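Local atomic coordinates of Lmo1499 protein (Listeria monocytogenes, PDB entry 4IIW), a protein that probably acts as a membrane-bound lytic transglycosylase, cleaving nascent peptidoglycan strands endolytically and so terminating their elongation. Residues M91-D94 against Q95-K99; M241-S244 against V245-R249. All coordinates share one frame; numbering follows the deposited sequence.

Interaction 1 of 2, residues M91-D94 against Q95-K99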
loop_
_atom_site.group_PDB
_atom_site.type_symbol
_atom_site.label_atom_id
_atom_site.label_comp_id
_atom_site.label_asym_id
_atom_site.label_seq_id
_atom_site.Cartn_x
_atom_site.Cartn_y
_atom_site.Cartn_z
HETATM N N MSE B 91 -15.331 9.734 8.254
HETATM C CA MSE B 91 -14.917 9.262 9.570
HETATM C C MSE B 91 -13.616 8.519 9.316
HETATM O O MSE B 91 -13.538 7.654 8.446
HETATM C CB MSE B 91 -15.989 8.339 10.186
HETATM C CG MSE B 91 -15.609 7.621 11.498
HETATM SE SE MSE B 91 -17.095 6.655 12.400
HETATM C CE MSE B 91 -18.089 8.214 12.980
ATOM N N ASN B 92 -12.583 8.914 10.037
ATOM C CA ASN B 92 -11.279 8.321 9.911
ATOM C C ASN B 92 -11.408 6.801 9.965
ATOM O O ASN B 92 -12.120 6.278 10.814
ATOM C CB ASN B 92 -10.386 8.830 11.044
ATOM C CG ASN B 92 -9.050 8.149 11.069
ATOM O OD1 ASN B 92 -8.779 7.347 11.969
ATOM N ND2 ASN B 92 -8.219 8.405 10.043
ATOM N N THR B 93 -10.718 6.106 9.059
ATOM C CA THR B 93 -10.756 4.648 8.964
ATOM C C THR B 93 -10.480 3.961 10.296
ATOM O O THR B 93 -11.089 2.937 10.622
ATOM C CB THR B 93 -9.691 4.134 7.934
ATOM O OG1 THR B 93 -9.753 4.929 6.751
ATOM C CG2 THR B 93 -9.886 2.639 7.587
ATOM N N ASP B 94 -9.539 4.508 11.057
ATOM C CA ASP B 94 -9.182 3.931 12.356
ATOM C C ASP B 94 -10.374 3.920 13.294
ATOM O O ASP B 94 -10.579 2.948 14.013
ATOM C CB ASP B 94 -8.049 4.711 13.023
ATOM C CG ASP B 94 -7.574 4.053 14.301
ATOM O OD1 ASP B 94 -7.318 2.818 14.268
ATOM O OD2 ASP B 94 -7.447 4.765 15.337
ATOM N N GLN B 95 -11.142 5.005 13.313
ATOM C CA GLN B 95 -12.306 5.070 14.184
ATOM C C GLN B 95 -13.338 4.058 13.753
ATOM O O GLN B 95 -13.938 3.400 14.599
ATOM C CB GLN B 95 -12.955 6.445 14.174
ATOM C CG GLN B 95 -12.056 7.556 14.666
ATOM C CD GLN B 95 -12.746 8.901 14.605
ATOM O OE1 GLN B 95 -12.248 9.835 13.961
ATOM N NE2 GLN B 95 -13.933 8.999 15.233
ATOM N N ILE B 96 -13.545 3.916 12.445
ATOM C CA ILE B 96 -14.563 2.997 11.974
ATOM C C ILE B 96 -14.238 1.631 12.504
ATOM O O ILE B 96 -15.022 1.026 13.225
ATOM C CB ILE B 96 -14.659 2.925 10.452
ATOM C CG1 ILE B 96 -15.038 4.290 9.867
ATOM C CG2 ILE B 96 -15.703 1.918 10.064
ATOM C CD1 ILE B 96 -14.936 4.374 8.341
ATOM N N VAL B 97 -13.036 1.181 12.177
ATOM C CA VAL B 97 -12.549 -0.133 12.558
ATOM C C VAL B 97 -12.561 -0.327 14.065
ATOM O O VAL B 97 -12.933 -1.376 14.555
ATOM C CB VAL B 97 -11.148 -0.328 11.957
ATOM C CG1 VAL B 97 -10.478 -1.598 12.458
ATOM C CG2 VAL B 97 -11.271 -0.317 10.437
ATOM N N LYS B 98 -12.215 0.715 14.795
ATOM C CA LYS B 98 -12.155 0.645 16.254
ATOM C C LYS B 98 -13.557 0.410 16.869
ATOM O O LYS B 98 -13.685 -0.344 17.825
ATOM C CB LYS B 98 -11.481 1.911 16.792
ATOM C CG LYS B 98 -10.351 1.622 17.795
ATOM C CD LYS B 98 -9.295 2.767 17.793
ATOM C CE LYS B 98 -7.959 2.344 18.435
ATOM N NZ LYS B 98 -6.911 3.410 18.334
ATOM N N LYS B 99 -14.592 1.040 16.312
ATOM C CA LYS B 99 -15.978 0.816 16.761
ATOM C C LYS B 99 -16.405 -0.634 16.539
ATOM O O LYS B 99 -17.016 -1.252 17.406
ATOM C CB LYS B 99 -16.980 1.726 16.036
ATOM C CG LYS B 99 -17.231 3.110 16.648
ATOM C CD LYS B 99 -18.268 3.889 15.805
ATOM C CE LYS B 99 -18.861 5.108 16.525
ATOM N NZ LYS B 99 -19.824 4.733 17.599
#
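Asn92 and Ile96 meet through the first full turn of the helix 93-102: Ile96 N donates to Asn92 O over 3.2 Å. Gln95 N also approaches Asn92 O, but at 122° that bond is weak, so the carbonyl is held mainly by Ile96. The side chain of Asn92 deals with another early amide. With CG anti to the backbone N (chi1 174°), the amide group turns back over the start of the helix, and Asn92 OD1 accepts a weak capping bond from Asp94 N at 3.1 Å. The next carbonyls are taken in order, Thr93 O by Val97 N at 3.0 Å, almost straight at 176°, and Asp94 O by Lys98 N at 2.9 Å. Charge is paired on the outer face, where the extended Lys98 chain runs obliquely past the Asp94 carboxylate and its NZ reaches Asp94 OD2 at 3.3 Å, a salt bridge with a weak hydrogen bond.

Apolar contact is made by Met91 and Ile96. The selenomethionine Met91 lays CG against Ile96 CG1 at 3.8 Å and passes Gln95 CB at about a right angle, while Ile96 CD1 sits 3.6 Å from Met91 O. That carbonyl accepts from Asn76 ND2 of the second subunit, and Thr93 OG1 is hydrogen-bonded to Tyr74 O of the same neighbour, so polar atoms just before and at the helix start are also satisfied across a subunit interface. Within the chain, Thr93 and Val97 pack on Phe68 of helix 65-75. The arrangement is a helix N-terminus with Asn92 as N-cap, with an i to i+4 Asp94-Lys98 salt bridge spanning from the first turn to the second.

Interaction 2 of 2, residues M241-S244 against V245-R249; sequences MIAS and VFYNR
Val245 opens the second half of this stretch by sending its N-H to Met241 O, 3.0 Å away. Met241 O takes a second donor, Ser244 OG at 2.7 Å, because chi1 of 72° sets that hydroxyl between the backbone N and the carbonyl carbon and folds it back toward the preceding turn. Two donors thus grip Met241 O, and Ser244 OG is also hydrogen-bonded to Ser314 OG. Val245 CG2 lies 3.6 Å from Met241 O, and its side chain packs on Phe319 of strand 318-321.

Phe246 donates its N-H to Ile242 O, and its ring lies alongside the Ile242 side chain, both pointing the same way, with Phe246 CE2 3.7 Å from Ile242 CG2. These are the i to i+4 pairings of a regular alpha-helix, here in helix 239-251, within the YceG-like (MltG) family region. Phe246 also touches Met225 and Ile228 of helix 219-232, and its side chain comes within about 4 Å of that of Glu232, the residue predicted to matter for catalysis; it therefore belongs to the immediate surroundings of the probable active site.

At Tyr247 the amide reaches Ala243 O almost straight, at 173°. The Tyr247 ring lies near Ala243 O, with CD2 at 3.2 Å, while the phenol is hydrogen-bonded to Ala308 O. Asn248 N donates to Ser244 O at 2.8 Å, and Arg249 N continues the series to Val245 O. CG of Asn248, anti to its carbonyl carbon (chi1 -72°), lies close to Ser244 O, yet the amide ND2 bonds to Ser314 O and Tyr316 O, joining the helix to the segment leading into strand 318-321.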
loop_
_atom_site.group_PDB
_atom_site.type_symbol
_atom_site.label_atom_id
_atom_site.label_comp_id
_atom_site.label_asym_id
_atom_site.label_seq_id
_atom_site.Cartn_x
_atom_site.Cartn_y
_atom_site.Cartn_z
HETATM N N MSE B 241 -62.229 -13.480 11.907
HETATM C CA MSE B 241 -62.571 -14.656 11.107
HETATM C C MSE B 241 -61.579 -15.749 11.433
HETATM O O MSE B 241 -61.950 -16.908 11.581
HETATM C CB MSE B 241 -62.539 -14.382 9.598
HETATM C CG MSE B 241 -63.802 -13.776 9.013
HETATM SE SE MSE B 241 -65.326 -14.972 9.173
HETATM C CE MSE B 241 -66.604 -13.853 8.200
ATOM N N ILE B 242 -60.310 -15.390 11.539
ATOM C CA ILE B 242 -59.311 -16.367 11.918
ATOM C C ILE B 242 -59.726 -16.985 13.246
ATOM O O ILE B 242 -59.696 -18.207 13.414
ATOM C CB ILE B 242 -57.930 -15.743 12.061
ATOM C CG1 ILE B 242 -57.408 -15.319 10.689
ATOM C CG2 ILE B 242 -56.954 -16.734 12.695
ATOM C CD1 ILE B 242 -56.089 -14.514 10.749
ATOM N N ALA B 243 -60.135 -16.143 14.184
ATOM C CA ALA B 243 -60.568 -16.643 15.476
ATOM C C ALA B 243 -61.763 -17.593 15.338
ATOM O O ALA B 243 -61.795 -18.639 15.985
ATOM C CB ALA B 243 -60.897 -15.501 16.416
ATOM N N SER B 244 -62.726 -17.265 14.480
ATOM C CA SER B 244 -63.905 -18.116 14.347
ATOM C C SER B 244 -63.546 -19.492 13.827
ATOM O O SER B 244 -64.143 -20.478 14.240
ATOM C CB SER B 244 -64.958 -17.494 13.449
ATOM O OG SER B 244 -64.550 -17.514 12.105
ATOM N N VAL B 245 -62.582 -19.565 12.914
ATOM C CA VAL B 245 -62.155 -20.856 12.399
ATOM C C VAL B 245 -61.672 -21.710 13.553
ATOM O O VAL B 245 -62.124 -22.841 13.736
ATOM C CB VAL B 245 -61.011 -20.742 11.398
ATOM C CG1 VAL B 245 -60.374 -22.095 11.184
ATOM C CG2 VAL B 245 -61.501 -20.158 10.089
ATOM N N PHE B 246 -60.764 -21.161 14.347
ATOM C CA PHE B 246 -60.220 -21.917 15.453
ATOM C C PHE B 246 -61.304 -22.366 16.416
ATOM O O PHE B 246 -61.348 -23.537 16.785
ATOM C CB PHE B 246 -59.121 -21.160 16.174
ATOM C CG PHE B 246 -57.863 -20.982 15.359
ATOM C CD1 PHE B 246 -57.330 -22.039 14.631
ATOM C CD2 PHE B 246 -57.159 -19.790 15.392
ATOM C CE1 PHE B 246 -56.159 -21.888 13.901
ATOM C CE2 PHE B 246 -55.986 -19.643 14.680
ATOM C CZ PHE B 246 -55.489 -20.703 13.929
ATOM N N TYR B 247 -62.192 -21.469 16.814
ATOM C CA TYR B 247 -63.262 -21.893 17.706
ATOM C C TYR B 247 -64.095 -23.008 17.046
ATOM O O TYR B 247 -64.414 -24.019 17.684
ATOM C CB TYR B 247 -64.123 -20.716 18.186
ATOM C CG TYR B 247 -63.421 -19.862 19.236
ATOM C CD1 TYR B 247 -63.150 -20.372 20.505
ATOM C CD2 TYR B 247 -63.047 -18.544 18.972
ATOM C CE1 TYR B 247 -62.503 -19.601 21.476
ATOM C CE2 TYR B 247 -62.409 -17.761 19.941
ATOM C CZ TYR B 247 -62.138 -18.302 21.187
ATOM O OH TYR B 247 -61.503 -17.546 22.153
ATOM N N ASN B 248 -64.405 -22.850 15.764
ATOM C CA ASN B 248 -65.187 -23.854 15.058
ATOM C C ASN B 248 -64.508 -25.205 15.123
ATOM O O ASN B 248 -65.154 -26.213 15.435
ATOM C CB ASN B 248 -65.426 -23.464 13.601
ATOM C CG ASN B 248 -66.404 -22.320 13.451
ATOM O OD1 ASN B 248 -67.035 -21.900 14.412
ATOM N ND2 ASN B 248 -66.552 -21.824 12.226
ATOM N N ARG B 249 -63.206 -25.230 14.848
ATOM C CA ARG B 249 -62.450 -26.489 14.889
ATOM C C ARG B 249 -62.476 -27.091 16.289
ATOM O O ARG B 249 -62.656 -28.308 16.482
ATOM C CB ARG B 249 -60.998 -26.279 14.455
ATOM C CG ARG B 249 -60.846 -25.938 12.988
ATOM C CD ARG B 249 -59.431 -26.191 12.497
ATOM N NE ARG B 249 -59.363 -26.163 11.036
ATOM C CZ ARG B 249 -58.388 -26.715 10.309
ATOM N NH1 ARG B 249 -57.383 -27.367 10.891
ATOM N NH2 ARG B 249 -58.433 -26.640 8.985
#

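Overall arrangement
From the N terminus, the chain passes strand 39-43, helices 49-58 and 65-75 and strand 83-87 before reaching interaction 1 at the start of helix 93-102. Interaction 2 comes much later, along helix 239-251, just after helix 219-232. Each is made within one continuous stretch, so neither closes a long loop; they follow in series, without nesting or crossing. Their centres are 55 Å apart, on opposite sides of the chain's centre. Interaction 1 joins its helix to helix 65-75 and to a second subunit, whereas interaction 2 ties its helix to helix 219-232 and the C-terminal strand pair 318-321 and 328-331. The same i to i+4 rule thus serves two distant regions.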